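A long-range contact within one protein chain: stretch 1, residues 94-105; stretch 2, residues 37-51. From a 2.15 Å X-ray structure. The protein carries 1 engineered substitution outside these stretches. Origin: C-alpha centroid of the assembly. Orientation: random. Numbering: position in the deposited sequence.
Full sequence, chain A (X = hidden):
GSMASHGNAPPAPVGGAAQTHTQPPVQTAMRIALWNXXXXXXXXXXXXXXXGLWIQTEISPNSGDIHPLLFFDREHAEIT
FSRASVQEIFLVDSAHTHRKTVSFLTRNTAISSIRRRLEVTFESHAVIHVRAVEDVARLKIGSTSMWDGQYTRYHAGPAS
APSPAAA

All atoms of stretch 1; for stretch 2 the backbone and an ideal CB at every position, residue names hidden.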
# COMPACT_ATOMS: atom_id res chain seq x y z
N SER A 94 9.95 4.65 -6.53
CA SER A 94 10.70 3.45 -6.15
C SER A 94 9.87 2.57 -5.20
O SER A 94 8.93 3.04 -4.56
CB SER A 94 12.03 3.82 -5.49
OG SER A 94 11.85 4.34 -4.19
N ALA A 95 10.24 1.30 -5.13
CA ALA A 95 9.54 0.34 -4.27
C ALA A 95 10.44 -0.85 -3.97
O ALA A 95 10.94 -1.51 -4.88
CB ALA A 95 8.25 -0.11 -4.91
N HIS A 96 10.64 -1.13 -2.68
CA HIS A 96 11.54 -2.19 -2.24
C HIS A 96 10.87 -3.10 -1.22
O HIS A 96 10.18 -2.64 -0.31
CB HIS A 96 12.82 -1.60 -1.64
CG HIS A 96 13.83 -1.19 -2.67
ND1 HIS A 96 13.84 0.07 -3.24
CD2 HIS A 96 14.85 -1.87 -3.24
CE1 HIS A 96 14.83 0.15 -4.10
NE2 HIS A 96 15.46 -1.02 -4.12
N THR A 97 11.09 -4.41 -1.38
CA THR A 97 10.60 -5.40 -0.44
C THR A 97 11.72 -5.90 0.46
O THR A 97 12.83 -6.16 -0.00
CB THR A 97 9.99 -6.62 -1.17
OG1 THR A 97 11.03 -7.32 -1.87
CG2 THR A 97 8.93 -6.18 -2.16
N HIS A 98 11.43 -6.03 1.75
CA HIS A 98 12.35 -6.68 2.68
C HIS A 98 11.56 -7.47 3.71
O HIS A 98 10.81 -6.90 4.50
CB HIS A 98 13.26 -5.67 3.37
CG HIS A 98 14.38 -6.30 4.15
ND1 HIS A 98 14.78 -5.85 5.39
CD2 HIS A 98 15.18 -7.35 3.85
CE1 HIS A 98 15.78 -6.59 5.82
NE2 HIS A 98 16.04 -7.51 4.91
N ARG A 99 11.74 -8.79 3.69
CA ARG A 99 11.03 -9.69 4.59
C ARG A 99 9.51 -9.57 4.42
O ARG A 99 8.94 -10.21 3.53
CB ARG A 99 11.44 -9.42 6.04
CG ARG A 99 12.94 -9.45 6.27
CD ARG A 99 13.28 -9.47 7.75
NE ARG A 99 13.04 -10.79 8.34
CZ ARG A 99 13.91 -11.79 8.31
NH1 ARG A 99 15.09 -11.65 7.72
NH2 ARG A 99 13.60 -12.95 8.88
N LYS A 100 8.87 -8.75 5.25
CA LYS A 100 7.42 -8.59 5.21
C LYS A 100 7.01 -7.13 5.08
O LYS A 100 5.92 -6.73 5.50
CB LYS A 100 6.79 -9.19 6.47
CG LYS A 100 7.04 -10.68 6.63
CD LYS A 100 6.40 -11.23 7.89
CE LYS A 100 6.26 -12.74 7.82
NZ LYS A 100 5.95 -13.35 9.15
N THR A 101 7.90 -6.33 4.49
CA THR A 101 7.67 -4.89 4.37
C THR A 101 8.00 -4.37 2.98
O THR A 101 9.13 -4.49 2.51
CB THR A 101 8.52 -4.12 5.40
OG1 THR A 101 8.35 -4.70 6.69
CG2 THR A 101 8.11 -2.65 5.44
N VAL A 102 7.00 -3.78 2.33
CA VAL A 102 7.21 -3.03 1.10
C VAL A 102 7.35 -1.55 1.46
O VAL A 102 6.47 -0.99 2.11
CB VAL A 102 6.06 -3.21 0.10
CG1 VAL A 102 6.42 -2.59 -1.24
CG2 VAL A 102 5.74 -4.69 -0.08
N SER A 103 8.44 -0.94 1.02
CA SER A 103 8.70 0.47 1.31
C SER A 103 8.65 1.30 0.03
O SER A 103 9.49 1.14 -0.86
CB SER A 103 10.06 0.63 1.99
OG SER A 103 10.01 0.18 3.33
N PHE A 104 7.66 2.18 -0.04
CA PHE A 104 7.43 2.99 -1.23
C PHE A 104 7.99 4.39 -1.13
O PHE A 104 8.02 4.99 -0.05
CB PHE A 104 5.93 3.09 -1.51
CG PHE A 104 5.31 1.81 -1.96
CD1 PHE A 104 5.26 1.48 -3.30
CD2 PHE A 104 4.75 0.94 -1.04
CE1 PHE A 104 4.68 0.30 -3.72
CE2 PHE A 104 4.17 -0.24 -1.45
CZ PHE A 104 4.13 -0.56 -2.79
N LEU A 105 8.44 4.92 -2.27
CA LEU A 105 8.71 6.35 -2.42
C LEU A 105 7.84 6.84 -3.56
O LEU A 105 8.12 6.57 -4.73
CB LEU A 105 10.20 6.62 -2.69
CG LEU A 105 10.69 8.08 -2.68
CD1 LEU A 105 10.33 8.82 -3.96
CD2 LEU A 105 10.18 8.84 -1.46
N UNK A 37 4.85 -17.88 -1.32
CA UNK A 37 6.08 -17.68 -2.09
C UNK A 37 6.86 -16.47 -1.59
O UNK A 37 8.03 -16.28 -1.92
CB UNK A 37 5.76 -17.51 -3.58
N UNK A 38 6.20 -15.64 -0.78
CA UNK A 38 6.80 -14.42 -0.26
C UNK A 38 7.17 -14.57 1.22
O UNK A 38 8.06 -13.87 1.71
CB UNK A 38 5.84 -13.24 -0.45
N UNK A 39 6.50 -15.48 1.92
CA UNK A 39 6.77 -15.72 3.33
C UNK A 39 8.23 -16.05 3.57
O UNK A 39 8.98 -15.24 4.13
CB UNK A 39 5.89 -16.85 3.86
N UNK A 40 8.64 -17.25 3.15
CA UNK A 40 10.02 -17.68 3.29
C UNK A 40 10.71 -17.68 1.93
O UNK A 40 11.93 -17.54 1.85
CB UNK A 40 10.09 -19.07 3.93
N UNK A 41 9.92 -17.83 0.87
CA UNK A 41 10.45 -17.90 -0.47
C UNK A 41 11.23 -16.67 -0.86
O UNK A 41 12.24 -16.76 -1.56
CB UNK A 41 9.31 -18.12 -1.47
N UNK A 42 10.78 -15.51 -0.38
CA UNK A 42 11.43 -14.24 -0.67
C UNK A 42 11.54 -14.04 -2.19
O UNK A 42 12.50 -13.45 -2.69
CB UNK A 42 12.81 -14.18 -0.02
N UNK A 43 10.53 -14.53 -2.90
CA UNK A 43 10.47 -14.38 -4.35
C UNK A 43 10.42 -12.90 -4.71
O UNK A 43 10.15 -12.05 -3.86
CB UNK A 43 9.26 -15.12 -4.92
N UNK A 44 10.69 -12.60 -5.98
CA UNK A 44 10.74 -11.24 -6.48
C UNK A 44 9.62 -10.33 -5.99
O UNK A 44 9.89 -9.26 -5.46
CB UNK A 44 10.72 -11.27 -8.01
N UNK A 45 8.38 -10.76 -6.16
CA UNK A 45 7.23 -9.89 -5.93
C UNK A 45 6.35 -10.30 -4.75
O UNK A 45 5.66 -11.32 -4.78
CB UNK A 45 6.37 -9.85 -7.20
N UNK A 46 6.39 -9.48 -3.70
CA UNK A 46 5.37 -9.48 -2.65
C UNK A 46 4.37 -8.38 -2.96
O UNK A 46 3.23 -8.38 -2.48
CB UNK A 46 5.99 -9.28 -1.26
N UNK A 47 4.80 -7.43 -3.78
CA UNK A 47 3.98 -6.29 -4.18
C UNK A 47 2.72 -6.76 -4.90
O UNK A 47 1.69 -6.10 -4.86
CB UNK A 47 4.78 -5.34 -5.08
N UNK A 48 2.83 -7.91 -5.56
CA UNK A 48 1.74 -8.44 -6.36
C UNK A 48 0.49 -8.65 -5.50
O UNK A 48 -0.63 -8.66 -6.01
CB UNK A 48 2.16 -9.75 -7.02
N UNK A 49 0.70 -8.81 -4.20
CA UNK A 49 -0.41 -8.97 -3.26
C UNK A 49 -1.07 -7.63 -2.96
O UNK A 49 -2.22 -7.59 -2.52
CB UNK A 49 0.08 -9.62 -1.96
N UNK A 50 -0.35 -6.53 -3.18
CA UNK A 50 -0.88 -5.21 -2.86
C UNK A 50 -1.84 -4.70 -3.93
O UNK A 50 -2.75 -3.93 -3.63
CB UNK A 50 0.27 -4.22 -2.68
N UNK A 51 -1.62 -5.13 -5.17
CA UNK A 51 -2.45 -4.70 -6.29
C UNK A 51 -3.93 -4.90 -6.00
O UNK A 51 -4.43 -6.03 -5.97
CB UNK A 51 -2.06 -5.46 -7.56

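Stretch 1 is a β-hairpin, its strands 94-98 and 101-105 paired through reciprocal backbone hydrogen bonds such as His-96 N to Ser-103 O (3.1 Å) and Ser-103 N to His-96 O (2.8 Å). Ala-95, Thr-97 and Val-102 direct their CB atoms toward stretch 2, and the Phe-104 ring reaches the same side.

At positions 37 to 41 no ideal CB comes within 5.5 Å of stretch 1, so the hairpin sets little preference. Position 37 is Arg-37, whose NE donates a hydrogen bond to OE1 of the residue at 43 (3.1 Å). Position 38 points sideways and is Ala-38; its backbone O lies 4.2 Å from Arg-99 O, a proximity without a hydrogen bond. Position 39 points away and is Thr-39, and position 40, out of reach, is His-40. At position 41 a CB would stand 2.3 Å from Arg-37 O, too close to be tolerated, and the residue is Gly-41.

Position 42 has positive phi (55°), a conformation easiest for glycine, Asn or Asp but open to others. Its CB points sideways, and the backbone N of Arg-99 at the hairpin turn offers a donor to a side chain long enough to approach it. Polar residues with an acceptor would therefore suit. The deposited Glu-42 bends its end nearer, bringing OE2 to 3.5 Å from Arg-99 N; this is a polar approach, not a hydrogen bond.

Position 43 is out of reach and could hold many residues; Gln-43 accepts the bond from Arg-37, while its backbone N bonds to Arg-37 O (3.2 Å). Position 44 points away with room for a CB, so its phi/psi of -44°/-53° does not demand glycine. It is Gly-44, and its O lies 4.2 Å from Thr-97 OG1. Position 45 also points away and is Ala-45.

Position 46 faces the hairpin squarely: its ideal CB is 4.4 Å from Thr-97 CG2 and 4.8 Å from Val-102 CG2. An aliphatic chain such as Val, Ile, Leu or Met would suit this apolar surface. It is Leu-46, whose CD2 packs 3.8 Å from Val-102 CG2 and also approaches the backbone O of Arg-99 (4.3 Å).

From position 47 the CB points sideways, 5.0 Å from Val-102 CG1 and 5.1 Å from Thr-97 CG2. A long side chain could run along these methyls toward Ala-95, so Met, Leu, Gln, Glu or Lys is plausible. The residue is Gln-47, with chi1 m and chi2 t: its CG sits 3.9 Å from Thr-97 CG2, and its NE2 reaches 3.5 Å from Ala-95 CB. No hydrogen bond to the hairpin results.

Positions 48 and 49 are out of reach, and are His-48 and Leu-49. Position 50 again points toward the hairpin, its CB 5.3 Å from Phe-104 CZ, and favours a sizeable apolar group. Leu-50 fills it: CD1 lies near the plane of the Phe-104 ring, at its edge, 3.7 Å from CZ, and 3.9 Å from Val-102 CG2. Position 51 is out of reach and is Ala-51.

Stretch 2 (37-51) RATHGEQGALQHLLA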
# COMPACT_ATOMS: atom_id res chain seq x y z
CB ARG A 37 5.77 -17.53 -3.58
CG ARG A 37 5.06 -18.73 -4.18
CD ARG A 37 5.45 -18.97 -5.64
NE ARG A 37 4.88 -17.98 -6.55
CZ ARG A 37 3.62 -17.99 -6.98
NH1 ARG A 37 2.78 -18.93 -6.58
NH2 ARG A 37 3.20 -17.05 -7.81
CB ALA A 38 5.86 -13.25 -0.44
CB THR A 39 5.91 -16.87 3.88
OG1 THR A 39 5.98 -17.99 3.00
CG2 THR A 39 4.47 -16.43 4.04
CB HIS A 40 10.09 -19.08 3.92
CG HIS A 40 9.46 -20.15 3.08
ND1 HIS A 40 9.95 -20.51 1.84
CD2 HIS A 40 8.39 -20.94 3.31
CE1 HIS A 40 9.19 -21.47 1.34
NE2 HIS A 40 8.24 -21.75 2.21
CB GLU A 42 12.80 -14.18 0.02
CG GLU A 42 12.88 -13.20 1.19
CD GLU A 42 13.51 -11.86 0.81
OE1 GLU A 42 14.65 -11.85 0.29
OE2 GLU A 42 12.86 -10.81 1.02
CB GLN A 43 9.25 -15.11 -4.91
CG GLN A 43 9.34 -15.46 -6.39
CD GLN A 43 8.00 -15.38 -7.10
OE1 GLN A 43 6.96 -15.67 -6.52
NE2 GLN A 43 8.03 -14.98 -8.37
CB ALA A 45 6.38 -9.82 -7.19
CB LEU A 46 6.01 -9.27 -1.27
CG LEU A 46 5.15 -8.68 -0.15
CD1 LEU A 46 4.03 -9.62 0.26
CD2 LEU A 46 6.02 -8.33 1.05
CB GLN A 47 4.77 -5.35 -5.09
CG GLN A 47 6.13 -4.93 -4.54
CD GLN A 47 6.85 -3.96 -5.45
OE1 GLN A 47 6.30 -3.50 -6.45
NE2 GLN A 47 8.09 -3.63 -5.10
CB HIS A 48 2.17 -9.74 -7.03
CG HIS A 48 1.40 -10.06 -8.28
ND1 HIS A 48 1.80 -11.03 -9.17
CD2 HIS A 48 0.27 -9.51 -8.80
CE1 HIS A 48 0.94 -11.09 -10.18
NE2 HIS A 48 0.01 -10.18 -9.98
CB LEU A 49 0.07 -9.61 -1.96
CG LEU A 49 0.36 -11.11 -1.98
CD1 LEU A 49 0.96 -11.55 -0.65
CD2 LEU A 49 -0.90 -11.91 -2.29
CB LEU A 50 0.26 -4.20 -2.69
CG LEU A 50 1.11 -4.40 -1.44
CD1 LEU A 50 2.31 -3.48 -1.47
CD2 LEU A 50 0.29 -4.15 -0.19
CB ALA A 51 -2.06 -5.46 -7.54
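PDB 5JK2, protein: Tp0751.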